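Local atomic coordinates of quinone oxidoreductase (Thermus thermophilus, PDB entry 1IZ0), a protein that binds NADPH and probably uses it to reduce quinones, as expected of a quinone oxidoreductase of the medium-chain dehydrogenase family. Residues W4-L9 and L43-A48; G36-D41 and P59-V64; Y49-H54 and G241-P246; A114-K119 and E255-F260; L130-A135 and L194-K199. One frame throughout, in Å; residues are numbered along the deposited sequence.

Overall arrangement
Interactions 2, 4 and 5 are buried, interaction 1 is partly buried and interaction 3 lies at the surface. Interactions 1 and 2 share helix 39-46 and meet where the selenium atoms of Met-44 and Met-61 pack together; interaction 3 adjoins both through Tyr-49. Interactions 3 and 4 touch through Phe-242 and Leu-244 against Leu-116, while interaction 5, in the parallel sheet, reaches interaction 4 through Leu-194. Chemistry follows place: interaction 1 is mostly aliphatic packing on a helix end, interaction 2 a carboxylate and water network, interaction 3 a tryptophan ring with one hydrogen bond, interaction 4 aromatic packing between helices, and interaction 5 a glutamine gripping backbone amides.

Interaction 1 (W4-L9 and L43-A48); sequences WVLKRL and LMRLGA
Leu-9 lays its side chain against the C-terminal end of helix 39-46, and Leu-6 adds a looser touch on the side chain of Arg-45. From the backbone outward, Leu-9 CA comes within 3.0 Å of Arg-45 O, a CA-H...O contact. Its CB rests 3.5 Å from the same Arg-45 O. The branch point CG also packs on this carbonyl and approaches Gly-47 N at 3.7 Å. There the chain divides: CD1 stays over the carbonyls, 3.9 Å from Met-44 O, whereas CD2 lies 3.8 Å from Gly-47 CA. Gly-47, with positive phi, is the C-prime residue of a Schellman motif, in which Ala-48 N bonds to Leu-43 O at 2.8 Å and Gly-47 N makes a weak bond to Met-44 O. A side chain on this glycine would run into Leu-9 CD2. In Leu-6, CG anti to the backbone N (chi1 -169°) heads toward the helix; from it CD2 comes to 4.2 Å from Arg-45 NE, the two side chains crossing obliquely. The polar end of Arg-45 is held by others: NH2 bonds to Gly-11 O, NH1 forms a salt bridge with Glu-283, and the guanidinium makes a cation-pi contact with Phe-286. No hydrogen bond joins 4-9 to 43-48, so the contact rests on aliphatic carbon set against the helix-terminal carbonyls, with the arginine charge probably balanced by Glu-283 outside the two segments.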
# COMPACT_ATOMS: atom_id res chain seq x y z
N TRP A 4 -9.97 12.40 -15.42
CA TRP A 4 -8.85 11.94 -16.22
C TRP A 4 -9.20 10.57 -16.77
O TRP A 4 -9.64 9.67 -16.04
CB TRP A 4 -7.57 11.85 -15.38
CG TRP A 4 -6.98 13.19 -15.06
CD1 TRP A 4 -7.10 13.88 -13.89
CD2 TRP A 4 -6.18 14.00 -15.92
NE1 TRP A 4 -6.41 15.08 -13.97
CE2 TRP A 4 -5.84 15.18 -15.21
CE3 TRP A 4 -5.71 13.86 -17.24
CZ2 TRP A 4 -5.05 16.20 -15.76
CZ3 TRP A 4 -4.93 14.87 -17.79
CH2 TRP A 4 -4.61 16.03 -17.05
N VAL A 5 -9.02 10.41 -18.08
CA VAL A 5 -9.33 9.15 -18.73
C VAL A 5 -8.14 8.65 -19.52
O VAL A 5 -7.44 9.42 -20.18
CB VAL A 5 -10.54 9.31 -19.68
CG1 VAL A 5 -10.88 7.96 -20.30
CG2 VAL A 5 -11.73 9.85 -18.91
N LEU A 6 -7.92 7.34 -19.44
CA LEU A 6 -6.83 6.69 -20.15
C LEU A 6 -7.52 5.93 -21.29
O LEU A 6 -8.23 4.96 -21.06
CB LEU A 6 -6.10 5.73 -19.20
CG LEU A 6 -4.76 5.05 -19.55
CD1 LEU A 6 -5.02 3.75 -20.25
CD2 LEU A 6 -3.89 5.98 -20.38
N LYS A 7 -7.32 6.40 -22.52
CA LYS A 7 -7.94 5.76 -23.68
C LYS A 7 -7.13 4.63 -24.29
O LYS A 7 -7.67 3.80 -25.02
CB LYS A 7 -8.27 6.82 -24.74
CG LYS A 7 -9.36 7.78 -24.28
CD LYS A 7 -9.65 8.87 -25.30
CE LYS A 7 -10.78 9.77 -24.80
NZ LYS A 7 -11.04 10.90 -25.73
N ARG A 8 -5.84 4.58 -23.99
CA ARG A 8 -4.99 3.52 -24.52
C ARG A 8 -3.92 3.11 -23.52
O ARG A 8 -3.29 3.97 -22.89
CB ARG A 8 -4.30 3.97 -25.82
CG ARG A 8 -5.23 4.36 -26.97
CD ARG A 8 -4.43 4.65 -28.24
NE ARG A 8 -3.40 5.66 -28.00
CZ ARG A 8 -3.64 6.96 -27.87
NH1 ARG A 8 -4.88 7.42 -27.97
NH2 ARG A 8 -2.65 7.80 -27.61
N LEU A 9 -3.73 1.81 -23.37
CA LEU A 9 -2.71 1.31 -22.46
C LEU A 9 -1.37 1.85 -22.97
O LEU A 9 -1.11 1.87 -24.17
CB LEU A 9 -2.70 -0.22 -22.49
CG LEU A 9 -3.44 -0.98 -21.37
CD1 LEU A 9 -4.61 -0.19 -20.86
CD2 LEU A 9 -3.88 -2.33 -21.90
N LEU A 43 0.97 0.11 -13.23
CA LEU A 43 0.96 -1.14 -13.98
C LEU A 43 -0.33 -1.34 -14.76
O LEU A 43 -0.33 -1.93 -15.84
CB LEU A 43 1.16 -2.33 -13.03
CG LEU A 43 2.53 -2.41 -12.37
CD1 LEU A 43 2.61 -3.65 -11.48
CD2 LEU A 43 3.62 -2.46 -13.44
N MSE A 44 -1.43 -0.84 -14.22
CA MSE A 44 -2.72 -0.97 -14.88
C MSE A 44 -2.80 -0.14 -16.16
O MSE A 44 -3.54 -0.48 -17.07
CB MSE A 44 -3.85 -0.59 -13.93
CG MSE A 44 -4.64 -1.80 -13.46
SE MSE A 44 -5.74 -1.41 -11.92
CE MSE A 44 -6.91 -0.07 -12.72
N ARG A 45 -2.05 0.96 -16.21
CA ARG A 45 -2.03 1.81 -17.40
C ARG A 45 -1.28 1.11 -18.52
O ARG A 45 -1.46 1.42 -19.69
CB ARG A 45 -1.33 3.14 -17.11
CG ARG A 45 -2.13 4.11 -16.32
CD ARG A 45 -1.36 5.41 -16.11
NE ARG A 45 -1.01 6.07 -17.37
CZ ARG A 45 -0.63 7.34 -17.45
NH1 ARG A 45 -0.55 8.06 -16.34
NH2 ARG A 45 -0.32 7.89 -18.62
N LEU A 46 -0.41 0.17 -18.14
CA LEU A 46 0.38 -0.57 -19.11
C LEU A 46 -0.21 -1.94 -19.39
O LEU A 46 0.28 -2.67 -20.26
CB LEU A 46 1.81 -0.75 -18.59
CG LEU A 46 2.54 0.51 -18.11
CD1 LEU A 46 3.97 0.14 -17.73
CD2 LEU A 46 2.55 1.56 -19.20
N GLY A 47 -1.28 -2.29 -18.68
CA GLY A 47 -1.91 -3.58 -18.87
C GLY A 47 -1.01 -4.68 -18.32
O GLY A 47 -1.07 -5.82 -18.77
N ALA A 48 -0.19 -4.32 -17.34
CA ALA A 48 0.74 -5.27 -16.73
C ALA A 48 0.39 -5.63 -15.29
O ALA A 48 1.26 -6.08 -14.54
CB ALA A 48 2.15 -4.71 -16.79

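Interaction 2 (G36-D41 and P59-V64)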
# COMPACT_ATOMS: atom_id res chain seq x y z
N GLY A 36 -5.18 8.60 -3.63
CA GLY A 36 -3.86 8.06 -3.36
C GLY A 36 -3.45 7.18 -4.53
O GLY A 36 -4.21 6.33 -4.95
N LEU A 37 -2.25 7.39 -5.05
CA LEU A 37 -1.79 6.59 -6.18
C LEU A 37 -0.92 5.42 -5.71
O LEU A 37 -0.22 5.51 -4.70
CB LEU A 37 -1.01 7.46 -7.17
CG LEU A 37 -1.81 8.61 -7.79
CD1 LEU A 37 -0.96 9.28 -8.87
CD2 LEU A 37 -3.10 8.08 -8.40
N ASN A 38 -0.98 4.33 -6.47
CA ASN A 38 -0.22 3.13 -6.15
C ASN A 38 0.55 2.64 -7.36
O ASN A 38 0.19 2.93 -8.50
CB ASN A 38 -1.19 2.03 -5.71
CG ASN A 38 -2.06 2.45 -4.55
OD1 ASN A 38 -1.62 2.44 -3.39
ND2 ASN A 38 -3.30 2.84 -4.84
N PHE A 39 1.62 1.89 -7.13
CA PHE A 39 2.40 1.38 -8.25
C PHE A 39 1.43 0.59 -9.12
O PHE A 39 1.54 0.57 -10.35
CB PHE A 39 3.53 0.48 -7.74
CG PHE A 39 4.48 0.05 -8.83
CD1 PHE A 39 4.51 -1.27 -9.26
CD2 PHE A 39 5.33 0.98 -9.43
CE1 PHE A 39 5.38 -1.66 -10.29
CE2 PHE A 39 6.20 0.60 -10.46
CZ PHE A 39 6.22 -0.73 -10.89
N ALA A 40 0.45 -0.04 -8.46
CA ALA A 40 -0.56 -0.83 -9.15
C ALA A 40 -1.26 0.00 -10.22
O ALA A 40 -1.62 -0.52 -11.28
CB ALA A 40 -1.58 -1.36 -8.15
N ASP A 41 -1.47 1.29 -9.94
CA ASP A 41 -2.13 2.17 -10.90
C ASP A 41 -1.23 2.33 -12.12
O ASP A 41 -1.70 2.37 -13.25
CB ASP A 41 -2.39 3.55 -10.28
CG ASP A 41 -3.43 3.50 -9.17
OD1 ASP A 41 -4.55 3.01 -9.41
OD2 ASP A 41 -3.13 3.97 -8.05
N PRO A 59 -8.37 6.31 -14.17
CA PRO A 59 -7.43 5.74 -13.20
C PRO A 59 -7.80 6.19 -11.79
O PRO A 59 -8.64 7.08 -11.62
CB PRO A 59 -6.09 6.32 -13.65
CG PRO A 59 -6.26 6.48 -15.12
CD PRO A 59 -7.65 7.06 -15.22
N GLY A 60 -7.18 5.58 -10.78
CA GLY A 60 -7.48 5.95 -9.40
C GLY A 60 -8.37 4.93 -8.71
O GLY A 60 -9.51 4.71 -9.13
N MSE A 61 -7.86 4.31 -7.65
CA MSE A 61 -8.61 3.29 -6.93
C MSE A 61 -8.74 3.58 -5.44
O MSE A 61 -9.59 3.00 -4.77
CB MSE A 61 -7.92 1.93 -7.07
CG MSE A 61 -7.64 1.49 -8.49
SE MSE A 61 -6.89 -0.30 -8.52
CE MSE A 61 -5.49 -0.02 -7.20
N GLU A 62 -7.88 4.45 -4.93
CA GLU A 62 -7.88 4.80 -3.52
C GLU A 62 -8.39 6.22 -3.37
O GLU A 62 -7.66 7.19 -3.60
CB GLU A 62 -6.46 4.67 -2.97
CG GLU A 62 -6.37 4.61 -1.47
CD GLU A 62 -5.02 4.08 -1.02
OE1 GLU A 62 -4.09 4.01 -1.85
OE2 GLU A 62 -4.90 3.73 0.18
N VAL A 63 -9.65 6.34 -2.98
CA VAL A 63 -10.30 7.64 -2.88
C VAL A 63 -10.72 8.07 -1.48
O VAL A 63 -10.97 7.25 -0.60
CB VAL A 63 -11.55 7.65 -3.81
CG1 VAL A 63 -12.48 8.78 -3.45
CG2 VAL A 63 -11.09 7.80 -5.25
N VAL A 64 -10.79 9.39 -1.30
CA VAL A 64 -11.22 10.01 -0.05
C VAL A 64 -12.17 11.13 -0.46
O VAL A 64 -11.86 11.92 -1.36
CB VAL A 64 -10.04 10.60 0.73
CG1 VAL A 64 -10.55 11.43 1.89
CG2 VAL A 64 -9.16 9.47 1.26
O HOH W 1 -5.40 4.82 -6.86
O HOH W 2 -6.18 2.92 -11.55
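Glu-62 and Gly-36 make the direct backbone link: Gly-36 N donates to Glu-62 O at 2.9 Å, joining strand 27-37 to strand 62-67 in the GroES-like domain. Among side chains, Asn-38 ND2 gives a weak hydrogen bond of 3.3 Å to Glu-62 OE1, the two groups crossing at about a right angle with their planes 20° apart. Lys-297 NZ is the stronger partner, bonding to Asn-38 OD1 and forming a salt bridge with Glu-62 OE1. Within 36-41, Asp-41 OD2 accepts from Asn-38 N at 2.7 Å, on the anti side of the carboxylate. Two waters bridge this carboxylate to 59-64: one donates to Asp-41 OD2 and Gly-36 O and accepts from Met-61 N at 2.6 Å, the other links Asp-41 OD1 to Gly-60 N. Apolar contact comes from Met-61, a selenomethionine bent at chi3 (-50°), whose CE lies 4.2 Å from Ala-40 CB. The same side chain slides past the carboxylate, CG 3.6 Å from Asp-41 OD1. Strand end and helix start, beside the NADPH-binding Phe-39, are therefore joined mainly through buried polar groups; Lys-297 probably offsets the charge of Glu-62, and the waters satisfy backbone amides that Asp-41 does not bond directly.

Interaction 3 (Y49-H54 and G241-P246); sequences YLTRLH and GFWLTP
Trp-243 presents its indole to 49-54 with one face to Leu-50 and an edge to Tyr-49. Leu-50 CB stands over the six-membered ring in a CH-pi contact, 3.5 Å from the centroid and 21° off the ring normal, and the two side chains slide past each other in opposite directions. Thr-245 CB and Pro-246 CD lie on the opposite face, offset toward the rim, so the indole is sandwiched between its own chain and the loop. At the edge, Trp-243 NE1 donates to Tyr-49 OH at 2.9 Å, with the oxygen close to the indole plane. The bond is somewhat bent, 145° at the hydrogen. The tyrosine ring is turned steeply against the indole, the planes 83° apart, and its CZ comes 4.4 Å from Trp-243 CD1. Tyr-49 CG, anti to the backbone N, sets the ring off toward Trp-243. An alanine in place of Trp-243 would probably leave Tyr-49 OH without this donor and open a gap between Leu-50 and Thr-245. The contact joins the loop following helix 39-46 to the segment where strand 238-241 gives way to helix 244-247. Tyr-49 also packs on Ala-40, Leu-43 and Met-44 of helix 39-46, while Phe-242 and Leu-244, which bind NADPH, turn to helix 108-120.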
# COMPACT_ATOMS: atom_id res chain seq x y z
N TYR A 49 -0.86 -5.44 -14.89
CA TYR A 49 -1.26 -5.75 -13.52
C TYR A 49 -2.14 -7.00 -13.43
O TYR A 49 -2.70 -7.46 -14.43
CB TYR A 49 -2.01 -4.55 -12.92
CG TYR A 49 -2.22 -4.65 -11.42
CD1 TYR A 49 -3.49 -4.52 -10.87
CD2 TYR A 49 -1.15 -4.88 -10.56
CE1 TYR A 49 -3.70 -4.62 -9.49
CE2 TYR A 49 -1.34 -4.98 -9.17
CZ TYR A 49 -2.62 -4.85 -8.65
OH TYR A 49 -2.83 -4.95 -7.30
N LEU A 50 -2.25 -7.56 -12.23
CA LEU A 50 -3.06 -8.75 -12.01
C LEU A 50 -4.47 -8.54 -12.56
O LEU A 50 -5.01 -9.43 -13.22
CB LEU A 50 -3.12 -9.11 -10.52
CG LEU A 50 -1.81 -9.57 -9.87
CD1 LEU A 50 -1.27 -10.78 -10.63
CD2 LEU A 50 -0.79 -8.45 -9.88
N THR A 51 -5.07 -7.38 -12.28
CA THR A 51 -6.40 -7.07 -12.79
C THR A 51 -6.18 -6.34 -14.11
O THR A 51 -5.34 -5.44 -14.20
CB THR A 51 -7.21 -6.13 -11.86
OG1 THR A 51 -6.55 -4.86 -11.77
CG2 THR A 51 -7.35 -6.71 -10.47
N ARG A 52 -6.92 -6.73 -15.14
CA ARG A 52 -6.77 -6.09 -16.44
C ARG A 52 -8.01 -5.28 -16.78
O ARG A 52 -9.03 -5.82 -17.18
CB ARG A 52 -6.53 -7.15 -17.52
N LEU A 53 -7.91 -3.97 -16.59
CA LEU A 53 -9.02 -3.07 -16.90
C LEU A 53 -8.94 -2.72 -18.38
O LEU A 53 -7.86 -2.42 -18.90
CB LEU A 53 -8.92 -1.80 -16.05
CG LEU A 53 -10.16 -1.43 -15.24
CD1 LEU A 53 -11.34 -1.17 -16.17
CD2 LEU A 53 -10.49 -2.56 -14.27
N HIS A 54 -10.07 -2.79 -19.07
CA HIS A 54 -10.12 -2.47 -20.50
C HIS A 54 -10.42 -1.00 -20.72
O HIS A 54 -11.42 -0.49 -20.24
CB HIS A 54 -11.22 -3.30 -21.18
CG HIS A 54 -10.93 -4.76 -21.23
ND1 HIS A 54 -11.90 -5.71 -21.47
CD2 HIS A 54 -9.77 -5.45 -21.07
CE1 HIS A 54 -11.37 -6.91 -21.45
NE2 HIS A 54 -10.07 -6.79 -21.21
N GLY A 241 2.34 -15.92 -1.42
CA GLY A 241 2.07 -14.94 -2.45
C GLY A 241 0.96 -14.09 -1.88
O GLY A 241 0.08 -14.60 -1.19
N PHE A 242 0.99 -12.79 -2.16
CA PHE A 242 -0.02 -11.91 -1.62
C PHE A 242 -0.59 -10.92 -2.64
O PHE A 242 0.15 -10.31 -3.40
CB PHE A 242 0.56 -11.15 -0.42
CG PHE A 242 -0.42 -10.23 0.26
CD1 PHE A 242 -0.71 -8.99 -0.29
CD2 PHE A 242 -1.07 -10.63 1.41
CE1 PHE A 242 -1.66 -8.16 0.30
CE2 PHE A 242 -2.02 -9.81 2.02
CZ PHE A 242 -2.32 -8.58 1.46
N TRP A 243 -1.91 -10.78 -2.64
CA TRP A 243 -2.59 -9.84 -3.52
C TRP A 243 -3.84 -9.37 -2.77
O TRP A 243 -4.75 -10.14 -2.50
CB TRP A 243 -2.97 -10.50 -4.85
CG TRP A 243 -3.56 -9.51 -5.81
CD1 TRP A 243 -3.29 -8.17 -5.87
CD2 TRP A 243 -4.52 -9.77 -6.84
NE1 TRP A 243 -4.02 -7.59 -6.87
CE2 TRP A 243 -4.78 -8.55 -7.49
CE3 TRP A 243 -5.18 -10.93 -7.29
CZ2 TRP A 243 -5.68 -8.44 -8.55
CZ3 TRP A 243 -6.08 -10.82 -8.35
CH2 TRP A 243 -6.32 -9.58 -8.97
N LEU A 244 -3.85 -8.08 -2.43
CA LEU A 244 -4.93 -7.46 -1.67
C LEU A 244 -6.36 -7.56 -2.23
O LEU A 244 -7.28 -7.96 -1.52
CB LEU A 244 -4.57 -5.98 -1.43
CG LEU A 244 -5.25 -5.08 -0.38
CD1 LEU A 244 -6.44 -4.41 -1.00
CD2 LEU A 244 -5.63 -5.88 0.86
N THR A 245 -6.52 -7.21 -3.50
CA THR A 245 -7.83 -7.20 -4.14
C THR A 245 -8.80 -8.34 -3.78
O THR A 245 -9.86 -8.08 -3.22
CB THR A 245 -7.68 -7.11 -5.68
OG1 THR A 245 -6.97 -5.90 -6.01
CG2 THR A 245 -9.03 -7.10 -6.37
N PRO A 246 -8.44 -9.60 -4.08
CA PRO A 246 -9.34 -10.70 -3.74
C PRO A 246 -9.73 -10.75 -2.27
O PRO A 246 -10.85 -11.13 -1.93
CB PRO A 246 -8.55 -11.95 -4.15
CG PRO A 246 -7.63 -11.44 -5.21
CD PRO A 246 -7.19 -10.10 -4.68

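Interaction 4 (A114-K119 and E255-F260); sequences AYLALK and EEALGF
Helices 114-119 and 255-260 approach to 10.4 Å between axes, their directions 114° apart, with Tyr-115 nearest Ala-257 along the backbones. Tyr-115 carries the contact: its CG is anti to the backbone N (chi1 177°), and the ring reaches across to three residues of the second helix. The CD1-CE1 edge of the ring meets Ala-257, with CE1 3.4 Å from Ala-257 CA and CD1 3.5 Å from Ala-257 CB. Its CD2-CE2 edge meets Phe-260, over one face of whose ring Tyr-115 CE2 lies, 3.4 Å from Phe-260 CD1. These rings are inclined at 32° with centroids 5.0 Å apart. At the tip, Tyr-115 OH is 2.6 Å from Glu-256 OE2; the carboxylate oxygen sits at the edge of the phenol ring, near its plane, and the carboxylate itself is turned steeply from it. Leu-116 adds a lighter touch, its CD2 4.2 Å from Ala-257 CB. An alanine at Tyr-115 would probably open a gap beside Ala-257 and Phe-260 and leave Glu-256 without its neighbouring hydroxyl. Around this pair, helix 137-148 closes in on Tyr-115 through Val-145 and on Phe-260 through Ala-148. Arg-264 makes a cation-pi contact with Phe-260, and Leu-116 packs on Phe-242 ahead of helix 244-247.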
# COMPACT_ATOMS: atom_id res chain seq x y z
N ALA A 114 -0.21 -4.21 4.64
CA ALA A 114 0.76 -4.55 5.67
C ALA A 114 0.16 -5.46 6.73
O ALA A 114 0.75 -6.48 7.09
CB ALA A 114 1.31 -3.28 6.33
N TYR A 115 -1.00 -5.08 7.25
CA TYR A 115 -1.65 -5.87 8.28
C TYR A 115 -2.06 -7.26 7.79
O TYR A 115 -1.75 -8.26 8.43
CB TYR A 115 -2.88 -5.14 8.83
CG TYR A 115 -3.64 -5.93 9.87
CD1 TYR A 115 -4.67 -6.80 9.50
CD2 TYR A 115 -3.30 -5.86 11.22
CE1 TYR A 115 -5.33 -7.58 10.45
CE2 TYR A 115 -3.95 -6.64 12.18
CZ TYR A 115 -4.97 -7.49 11.78
OH TYR A 115 -5.60 -8.28 12.71
N LEU A 116 -2.75 -7.32 6.66
CA LEU A 116 -3.19 -8.61 6.13
C LEU A 116 -2.01 -9.49 5.74
O LEU A 116 -2.09 -10.72 5.79
CB LEU A 116 -4.14 -8.41 4.95
CG LEU A 116 -5.52 -7.87 5.35
CD1 LEU A 116 -6.31 -7.45 4.13
CD2 LEU A 116 -6.26 -8.94 6.15
N ALA A 117 -0.91 -8.87 5.34
CA ALA A 117 0.28 -9.63 4.96
C ALA A 117 0.88 -10.25 6.22
O ALA A 117 1.19 -11.45 6.25
CB ALA A 117 1.29 -8.72 4.27
N LEU A 118 1.04 -9.45 7.27
CA LEU A 118 1.60 -9.94 8.51
C LEU A 118 0.63 -10.91 9.18
O LEU A 118 1.03 -11.97 9.69
CB LEU A 118 1.93 -8.77 9.45
CG LEU A 118 3.10 -7.89 8.99
CD1 LEU A 118 3.02 -6.51 9.64
CD2 LEU A 118 4.43 -8.58 9.33
N LYS A 119 -0.65 -10.57 9.17
CA LYS A 119 -1.66 -11.43 9.78
C LYS A 119 -1.64 -12.80 9.11
O LYS A 119 -1.73 -13.82 9.78
CB LYS A 119 -3.05 -10.80 9.65
N GLU A 255 -13.23 -6.97 8.36
CA GLU A 255 -13.73 -6.54 9.67
C GLU A 255 -12.65 -6.67 10.74
O GLU A 255 -12.43 -5.75 11.54
CB GLU A 255 -14.96 -7.36 10.06
N GLU A 256 -11.96 -7.81 10.74
CA GLU A 256 -10.90 -8.07 11.71
C GLU A 256 -9.77 -7.04 11.56
O GLU A 256 -9.33 -6.43 12.53
CB GLU A 256 -10.34 -9.48 11.47
CG GLU A 256 -9.82 -10.20 12.71
CD GLU A 256 -8.80 -9.40 13.50
OE1 GLU A 256 -9.19 -8.40 14.15
OE2 GLU A 256 -7.61 -9.77 13.47
N ALA A 257 -9.31 -6.83 10.32
CA ALA A 257 -8.25 -5.88 10.06
C ALA A 257 -8.66 -4.47 10.47
O ALA A 257 -7.91 -3.76 11.13
CB ALA A 257 -7.89 -5.90 8.58
N LEU A 258 -9.87 -4.06 10.09
CA LEU A 258 -10.32 -2.72 10.44
C LEU A 258 -10.52 -2.59 11.94
O LEU A 258 -10.34 -1.51 12.50
CB LEU A 258 -11.61 -2.38 9.69
CG LEU A 258 -11.43 -2.32 8.17
CD1 LEU A 258 -12.69 -1.76 7.52
CD2 LEU A 258 -10.22 -1.44 7.82
N GLY A 259 -10.89 -3.68 12.58
CA GLY A 259 -11.09 -3.65 14.02
C GLY A 259 -9.78 -3.38 14.73
O GLY A 259 -9.75 -2.93 15.87
N PHE A 260 -8.68 -3.64 14.03
CA PHE A 260 -7.36 -3.42 14.62
C PHE A 260 -6.74 -2.11 14.16
O PHE A 260 -6.12 -1.41 14.95
CB PHE A 260 -6.44 -4.59 14.25
CG PHE A 260 -5.03 -4.41 14.72
CD1 PHE A 260 -4.11 -3.70 13.95
CD2 PHE A 260 -4.60 -4.96 15.92
CE1 PHE A 260 -2.80 -3.53 14.37
CE2 PHE A 260 -3.29 -4.79 16.35
CZ PHE A 260 -2.39 -4.08 15.57

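Interaction 5 (L130-A135 and L194-K199); sequences LVQAAA and LEVRGK
Gln-132 reaches across to 194-199 and engages three successive residues with its amide. Its OE1 accepts two backbone hydrogen bonds, from Val-196 N at 3.0 Å and from Arg-197 N at 3.2 Å, both nearly straight at 163°. On the other branch, NE2 donates to Glu-195 OE2 at 2.6 Å; this bond is more bent, 132° at the hydrogen, and meets the oxygen from above the carboxylate plane. Amide and carboxylate planes are turned steeply against each other. CG of Gln-132 is anti to the carbonyl carbon (chi1 -58°), and the chain runs extended beyond it toward the loop. Its CB packs on Val-196 CG2, which also meets Ala-133 CB at 4.0 Å, while Arg-197 CG lies against the amide. The next shell fixes the carboxylate: Glu-195 OE1 accepts from Gly-198 N at 2.8 Å, and OE2 has a further partner in Ser-204 OG. Behind the glutamine, strands 128-131 and 190-195 run side by side in the parallel sheet of the Rossmann-type domain, where Leu-194 N donates to Leu-130 O at 3.0 Å. A water accepts from Gln-132 N and donates to Leu-194 O, continuing the link as the strands diverge. Tyr-177, which binds NADPH, bonds to Ala-133 N through its hydroxyl and makes a cation-pi contact with Arg-197. With both ends of its amide engaged, Gln-132 is held against rotation, and two loop N-H groups are satisfied by a side-chain oxygen where strand pairing has stopped, beside the cofactor site.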
# COMPACT_ATOMS: atom_id res chain seq x y z
N LEU A 130 11.64 -8.10 8.40
CA LEU A 130 12.38 -7.22 7.51
C LEU A 130 11.38 -6.49 6.62
O LEU A 130 10.52 -7.11 5.99
CB LEU A 130 13.36 -8.04 6.66
CG LEU A 130 14.21 -7.39 5.56
CD1 LEU A 130 13.38 -7.23 4.32
CD2 LEU A 130 14.77 -6.06 6.03
N VAL A 131 11.47 -5.16 6.60
CA VAL A 131 10.59 -4.34 5.76
C VAL A 131 11.47 -3.65 4.72
O VAL A 131 12.40 -2.93 5.08
CB VAL A 131 9.85 -3.27 6.58
CG1 VAL A 131 9.03 -2.37 5.64
CG2 VAL A 131 8.94 -3.93 7.61
N GLN A 132 11.17 -3.86 3.44
CA GLN A 132 11.96 -3.25 2.38
C GLN A 132 11.32 -1.95 1.92
O GLN A 132 10.21 -1.62 2.32
CB GLN A 132 12.09 -4.23 1.21
CG GLN A 132 12.72 -5.55 1.60
CD GLN A 132 12.76 -6.53 0.44
OE1 GLN A 132 11.85 -6.56 -0.38
NE2 GLN A 132 13.81 -7.34 0.38
N ALA A 133 12.04 -1.20 1.07
CA ALA A 133 11.53 0.08 0.58
C ALA A 133 10.83 0.73 1.77
O ALA A 133 9.74 1.29 1.65
CB ALA A 133 10.54 -0.15 -0.57
N ALA A 134 11.49 0.65 2.93
CA ALA A 134 10.95 1.15 4.19
C ALA A 134 10.63 2.64 4.30
O ALA A 134 10.08 3.08 5.31
CB ALA A 134 11.88 0.74 5.33
N ALA A 135 10.97 3.42 3.28
CA ALA A 135 10.68 4.85 3.31
C ALA A 135 9.55 5.17 2.33
O ALA A 135 9.21 6.33 2.12
CB ALA A 135 11.93 5.65 2.94
N LEU A 194 8.92 -9.06 4.29
CA LEU A 194 7.86 -8.52 3.44
C LEU A 194 8.59 -8.13 2.17
O LEU A 194 9.25 -7.10 2.12
CB LEU A 194 7.19 -7.30 4.08
CG LEU A 194 6.42 -7.55 5.38
CD1 LEU A 194 5.76 -6.25 5.85
CD2 LEU A 194 5.36 -8.62 5.16
N GLU A 195 8.50 -9.00 1.17
CA GLU A 195 9.18 -8.82 -0.11
C GLU A 195 8.47 -7.96 -1.15
O GLU A 195 7.41 -8.35 -1.64
CB GLU A 195 9.43 -10.19 -0.74
CG GLU A 195 10.84 -10.70 -0.58
CD GLU A 195 11.83 -9.89 -1.37
OE1 GLU A 195 11.58 -9.65 -2.57
OE2 GLU A 195 12.85 -9.48 -0.79
N VAL A 196 9.07 -6.83 -1.50
CA VAL A 196 8.50 -5.95 -2.53
C VAL A 196 9.53 -5.73 -3.65
O VAL A 196 9.18 -5.31 -4.74
CB VAL A 196 8.09 -4.57 -1.96
CG1 VAL A 196 6.91 -4.74 -1.02
CG2 VAL A 196 9.27 -3.92 -1.24
N ARG A 197 10.79 -6.05 -3.36
CA ARG A 197 11.87 -5.91 -4.34
C ARG A 197 11.68 -6.99 -5.41
O ARG A 197 11.74 -6.71 -6.61
CB ARG A 197 13.22 -6.08 -3.65
CG ARG A 197 13.51 -5.01 -2.59
CD ARG A 197 14.31 -3.85 -3.17
NE ARG A 197 15.71 -4.22 -3.38
CZ ARG A 197 16.57 -3.49 -4.08
NH1 ARG A 197 16.19 -2.36 -4.65
NH2 ARG A 197 17.83 -3.91 -4.21
N GLY A 198 11.46 -8.23 -4.97
CA GLY A 198 11.23 -9.34 -5.88
C GLY A 198 12.36 -9.89 -6.73
O GLY A 198 12.22 -10.97 -7.31
N LYS A 199 13.47 -9.16 -6.82
CA LYS A 199 14.61 -9.60 -7.63
C LYS A 199 15.21 -10.91 -7.12
O LYS A 199 14.71 -11.99 -7.42
CB LYS A 199 15.68 -8.50 -7.66
O HOH W 3 8.63 -4.45 2.92